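Local coordinates for sterol regulatory element-binding protein cleavage-activating protein (Schizosaccharomyces pombe, PDB 4YHC), which escorts sre1 for its processing at low sterol and low oxygen, here seen through its WD40 domain, at residues K225-A239 with I263-S275. The protein carries 9 engineered substitutions. Residues are numbered along the deposited sequence; the frame is centred on the assembly and turned at random.
Sequences KDIYGIAMADILFLA and IKVNTFSVGVSNS
Tyr228 lies across the backbone of the 269-273 strand, with Val270 N 3.5 Å above the centre of its ring and Ser269 CA over the same face nearer the rim. With CG anti to the backbone N (chi1 -171°), the ring is carried over that strand, and its CD1 packs 3.7 Å from Val270 CB. An alanine here has no ring to lay on Ser269 CA and Val270 N, and would probably leave a gap beside Val270 CB. Beside it, toward strand 235-239, the packing is tight. Val270 puts CG2 over a face of the Phe237 ring, 4.1 Å from its centroid, while the Phe268 ring takes Ala239 CB over one face and has Phe237 CB and Tyr228 CB at its edge.

A polar patch closes one end. Asp226 OD2 accepts a bond from Phe268 N (2.9 Å) nearly along the C-O axis, and a water links the same oxygen to Phe268 O; OD1 pairs with Lys177. Next to it, Asn266 N in the type II turn 264-267 gives Lys225 O a nearly straight bond (170°). Lys225, bent at chi2, brings NZ to Ile263 O (2.7 Å) and also to Asp241, its salt-bridge partner. The opposite end is looser: Ile230 CD1 meets Val272 CG1 tip to tip, and exposed Met232 SD stays 4.4 Å from Ser275 CB.

Strands 226-230 and 269-273 run roughly parallel, 23° apart, as innermost strands of successive blades in this WD40 propeller; Val244 of strand 243-248 and Phe289 of strand 281-292 extend the core around Phe268.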
loop_
_atom_site.group_PDB
_atom_site.type_symbol
_atom_site.label_atom_id
_atom_site.label_comp_id
_atom_site.label_asym_id
_atom_site.label_seq_id
_atom_site.Cartn_x
_atom_site.Cartn_y
_atom_site.Cartn_z
ATOM N N LYS A 225 14.732 2.727 -10.232
ATOM C CA LYS A 225 13.936 1.496 -10.257
ATOM C C LYS A 225 12.525 1.683 -9.669
ATOM O O LYS A 225 11.598 0.920 -10.011
ATOM C CB LYS A 225 14.679 0.414 -9.482
ATOM C CG LYS A 225 16.031 -0.011 -10.067
ATOM C CD LYS A 225 15.807 -0.619 -11.443
ATOM C CE LYS A 225 17.008 -1.384 -12.030
ATOM N NZ LYS A 225 17.411 -2.527 -11.203
ATOM N N ASP A 226 12.359 2.650 -8.760
ATOM C CA ASP A 226 11.055 2.787 -8.103
ATOM C C ASP A 226 11.032 4.074 -7.273
ATOM O O ASP A 226 12.052 4.682 -6.945
ATOM C CB ASP A 226 10.763 1.586 -7.168
ATOM C CG ASP A 226 9.272 1.183 -7.167
ATOM O OD1 ASP A 226 8.413 2.010 -7.628
ATOM O OD2 ASP A 226 8.954 0.057 -6.665
ATOM N N ILE A 227 9.825 4.458 -6.953
ATOM C CA ILE A 227 9.568 5.550 -6.005
ATOM C C ILE A 227 8.482 5.127 -5.052
ATOM O O ILE A 227 7.564 4.372 -5.423
ATOM C CB ILE A 227 9.172 6.866 -6.708
ATOM C CG1 ILE A 227 7.944 6.742 -7.614
ATOM C CG2 ILE A 227 10.310 7.399 -7.506
ATOM C CD1 ILE A 227 7.543 8.081 -8.230
ATOM N N TYR A 228 8.555 5.606 -3.796
ATOM C CA TYR A 228 7.538 5.211 -2.813
ATOM C C TYR A 228 7.444 6.380 -1.843
ATOM O O TYR A 228 8.463 6.991 -1.516
ATOM C CB TYR A 228 7.916 3.906 -2.075
ATOM C CG TYR A 228 6.795 3.362 -1.211
ATOM C CD1 TYR A 228 6.657 3.801 0.110
ATOM C CD2 TYR A 228 5.858 2.463 -1.698
ATOM C CE1 TYR A 228 5.620 3.362 0.916
ATOM C CE2 TYR A 228 4.819 1.977 -0.840
ATOM C CZ TYR A 228 4.731 2.478 0.430
ATOM O OH TYR A 228 3.789 2.105 1.326
ATOM N N GLY A 229 6.252 6.717 -1.415
ATOM C CA GLY A 229 6.060 7.934 -0.556
ATOM C C GLY A 229 5.569 7.613 0.849
ATOM O O GLY A 229 4.881 6.619 1.050
ATOM N N ILE A 230 5.982 8.380 1.841
ATOM C CA ILE A 230 5.300 8.367 3.186
ATOM C C ILE A 230 4.713 9.772 3.262
ATOM O O ILE A 230 5.415 10.761 3.536
ATOM C CB ILE A 230 6.240 8.157 4.339
ATOM C CG1 ILE A 230 7.163 6.996 4.062
ATOM C CG2 ILE A 230 5.540 8.110 5.705
ATOM C CD1 ILE A 230 6.775 5.728 4.653
ATOM N N ALA A 231 3.428 9.838 2.999
ATOM C CA ALA A 231 2.797 11.084 2.711
ATOM C C ALA A 231 2.809 11.998 3.954
ATOM O O ALA A 231 3.151 13.192 3.859
ATOM C CB ALA A 231 1.366 10.836 2.198
ATOM N N MET A 232 2.545 11.449 5.106
ATOM C CA MET A 232 2.453 12.340 6.293
ATOM C C MET A 232 3.799 12.950 6.737
ATOM O O MET A 232 3.789 13.908 7.508
ATOM C CB MET A 232 1.850 11.606 7.518
ATOM C CG MET A 232 2.452 10.262 7.823
ATOM S SD MET A 232 1.706 9.441 9.287
ATOM C CE MET A 232 0.047 10.130 9.271
ATOM N N ALA A 233 4.919 12.341 6.305
ATOM C CA ALA A 233 6.266 12.816 6.602
ATOM C C ALA A 233 6.749 13.740 5.495
ATOM O O ALA A 233 7.796 14.341 5.617
ATOM C CB ALA A 233 7.213 11.595 6.781
ATOM N N ASP A 234 6.016 13.797 4.378
ATOM C CA ASP A 234 6.382 14.522 3.154
ATOM C C ASP A 234 7.789 13.992 2.613
ATOM O O ASP A 234 8.700 14.742 2.302
ATOM C CB ASP A 234 6.394 16.030 3.354
ATOM C CG ASP A 234 5.912 16.780 2.152
ATOM O OD1 ASP A 234 5.691 16.169 1.091
ATOM O OD2 ASP A 234 5.647 17.991 2.299
ATOM N N ILE A 235 7.880 12.692 2.500
ATOM C CA ILE A 235 9.095 12.035 2.096
ATOM C C ILE A 235 8.814 11.162 0.893
ATOM O O ILE A 235 7.783 10.476 0.872
ATOM C CB ILE A 235 9.603 11.117 3.193
ATOM C CG1 ILE A 235 10.247 11.989 4.272
ATOM C CG2 ILE A 235 10.692 10.183 2.665
ATOM C CD1 ILE A 235 10.532 11.220 5.509
ATOM N N LEU A 236 9.743 11.186 -0.055
ATOM C CA LEU A 236 9.779 10.267 -1.165
ATOM C C LEU A 236 11.055 9.452 -1.143
ATOM O O LEU A 236 12.170 10.031 -0.916
ATOM C CB LEU A 236 9.743 11.064 -2.457
ATOM C CG LEU A 236 9.711 10.227 -3.730
ATOM C CD1 LEU A 236 8.758 10.745 -4.753
ATOM C CD2 LEU A 236 11.090 10.162 -4.381
ATOM N N PHE A 237 10.914 8.138 -1.374
ATOM C CA PHE A 237 12.062 7.217 -1.432
ATOM C C PHE A 237 12.271 6.937 -2.941
ATOM O O PHE A 237 11.319 6.578 -3.652
ATOM C CB PHE A 237 11.823 5.920 -0.672
ATOM C CG PHE A 237 11.765 6.070 0.810
ATOM C CD1 PHE A 237 10.606 6.495 1.438
ATOM C CD2 PHE A 237 12.854 5.771 1.592
ATOM C CE1 PHE A 237 10.571 6.654 2.801
ATOM C CE2 PHE A 237 12.815 5.929 2.913
ATOM C CZ PHE A 237 11.672 6.332 3.533
ATOM N N LEU A 238 13.491 7.141 -3.450
ATOM C CA LEU A 238 13.880 6.883 -4.838
ATOM C C LEU A 238 14.871 5.691 -4.825
ATOM O O LEU A 238 15.934 5.813 -4.320
ATOM C CB LEU A 238 14.560 8.104 -5.418
ATOM C CG LEU A 238 14.819 8.226 -6.954
ATOM C CD1 LEU A 238 16.288 8.206 -7.293
ATOM C CD2 LEU A 238 14.157 7.213 -7.860
ATOM N N ALA A 239 14.467 4.545 -5.324
ATOM C CA ALA A 239 15.247 3.353 -5.354
ATOM C C ALA A 239 16.005 3.310 -6.679
ATOM O O ALA A 239 15.477 3.651 -7.707
ATOM C CB ALA A 239 14.374 2.154 -5.305
ATOM N N ILE A 263 17.711 -3.432 -7.194
ATOM C CA ILE A 263 16.272 -3.600 -6.880
ATOM C C ILE A 263 15.554 -3.786 -8.186
ATOM O O ILE A 263 15.803 -3.102 -9.166
ATOM C CB ILE A 263 15.770 -2.363 -6.105
ATOM C CG1 ILE A 263 16.286 -2.444 -4.684
ATOM C CG2 ILE A 263 14.222 -2.206 -6.114
ATOM C CD1 ILE A 263 16.183 -1.131 -3.954
ATOM N N LYS A 264 14.672 -4.748 -8.237
ATOM C CA LYS A 264 13.843 -4.949 -9.399
ATOM C C LYS A 264 12.820 -3.883 -9.594
ATOM O O LYS A 264 12.186 -3.455 -8.653
ATOM C CB LYS A 264 13.177 -6.301 -9.279
ATOM C CG LYS A 264 12.514 -6.728 -10.539
ATOM C CD LYS A 264 12.230 -8.225 -10.465
ATOM C CE LYS A 264 11.307 -8.665 -11.588
ATOM N NZ LYS A 264 11.812 -8.027 -12.855
ATOM N N VAL A 265 12.690 -3.387 -10.816
ATOM C CA VAL A 265 11.807 -2.323 -11.091
ATOM C C VAL A 265 10.373 -2.572 -10.534
ATOM O O VAL A 265 9.839 -3.658 -10.533
ATOM C CB VAL A 265 11.799 -1.932 -12.599
ATOM C CG1 VAL A 265 11.207 -3.106 -13.400
ATOM C CG2 VAL A 265 10.916 -0.703 -12.753
ATOM N N ASN A 266 9.818 -1.548 -9.936
ATOM C CA ASN A 266 8.484 -1.599 -9.360
ATOM C C ASN A 266 8.221 -2.593 -8.283
ATOM O O ASN A 266 7.109 -3.101 -8.154
ATOM C CB ASN A 266 7.482 -1.836 -10.468
ATOM C CG ASN A 266 6.753 -0.584 -10.794
ATOM O OD1 ASN A 266 6.150 0.064 -9.892
ATOM N ND2 ASN A 266 6.777 -0.212 -12.042
ATOM N N THR A 267 9.221 -2.960 -7.516
ATOM C CA THR A 267 8.942 -3.939 -6.462
ATOM C C THR A 267 9.203 -3.454 -5.047
ATOM O O THR A 267 9.164 -4.279 -4.152
ATOM C CB THR A 267 9.772 -5.207 -6.673
ATOM O OG1 THR A 267 11.187 -4.863 -6.541
ATOM C CG2 THR A 267 9.494 -5.760 -8.128
ATOM N N PHE A 268 9.469 -2.165 -4.879
ATOM C CA PHE A 268 9.922 -1.573 -3.663
ATOM C C PHE A 268 8.769 -0.955 -2.819
ATOM O O PHE A 268 7.960 -0.205 -3.335
ATOM C CB PHE A 268 10.933 -0.482 -4.017
ATOM C CG PHE A 268 11.575 0.212 -2.819
ATOM C CD1 PHE A 268 12.652 -0.338 -2.162
ATOM C CD2 PHE A 268 11.160 1.452 -2.412
ATOM C CE1 PHE A 268 13.269 0.301 -1.107
ATOM C CE2 PHE A 268 11.720 2.094 -1.323
ATOM C CZ PHE A 268 12.785 1.521 -0.660
ATOM N N SER A 269 8.737 -1.222 -1.532
ATOM C CA SER A 269 7.831 -0.487 -0.651
ATOM C C SER A 269 8.505 -0.230 0.686
ATOM O O SER A 269 9.609 -0.796 0.983
ATOM C CB SER A 269 6.488 -1.206 -0.510
ATOM O OG SER A 269 6.710 -2.434 0.057
ATOM N N VAL A 270 7.867 0.648 1.480
ATOM C CA VAL A 270 8.431 1.057 2.763
ATOM C C VAL A 270 7.384 1.017 3.820
ATOM O O VAL A 270 6.281 1.427 3.576
ATOM C CB VAL A 270 8.990 2.487 2.712
ATOM C CG1 VAL A 270 9.632 2.935 4.062
ATOM C CG2 VAL A 270 9.945 2.610 1.565
ATOM N N GLY A 271 7.707 0.575 4.997
ATOM C CA GLY A 271 6.792 0.884 6.145
ATOM C C GLY A 271 7.621 1.467 7.280
ATOM O O GLY A 271 8.816 1.136 7.401
ATOM N N VAL A 272 7.027 2.348 8.074
ATOM C CA VAL A 272 7.654 2.887 9.280
ATOM C C VAL A 272 6.731 2.705 10.518
ATOM O O VAL A 272 5.473 2.650 10.417
ATOM C CB VAL A 272 8.071 4.360 9.101
ATOM C CG1 VAL A 272 9.069 4.558 7.954
ATOM C CG2 VAL A 272 6.847 5.217 8.834
ATOM N N SER A 273 7.351 2.551 11.685
ATOM C CA SER A 273 6.642 2.214 12.889
ATOM C C SER A 273 6.528 3.337 13.895
ATOM O O SER A 273 7.387 4.202 13.985
ATOM C CB SER A 273 7.209 0.959 13.530
ATOM O OG SER A 273 8.431 1.235 14.206
ATOM N N ASN A 274 5.398 3.355 14.615
ATOM C CA ASN A 274 5.221 4.287 15.734
ATOM C C ASN A 274 5.436 5.722 15.345
ATOM O O ASN A 274 6.160 6.400 16.034
ATOM C CB ASN A 274 6.144 3.898 16.885
ATOM C CG ASN A 274 5.722 2.588 17.514
ATOM O OD1 ASN A 274 4.536 2.213 17.446
ATOM N ND2 ASN A 274 6.667 1.860 18.063
ATOM N N SER A 275 4.846 6.140 14.226
ATOM C CA SER A 275 5.040 7.458 13.676
ATOM C C SER A 275 4.482 8.482 14.755
ATOM O O SER A 275 3.450 8.230 15.360
ATOM C CB SER A 275 4.262 7.572 12.395
ATOM O OG SER A 275 5.001 6.911 11.389
HETATM O O HOH W 1 14.723 -4.010 -12.781
HETATM O O HOH W 2 6.446 -0.275 -5.746
#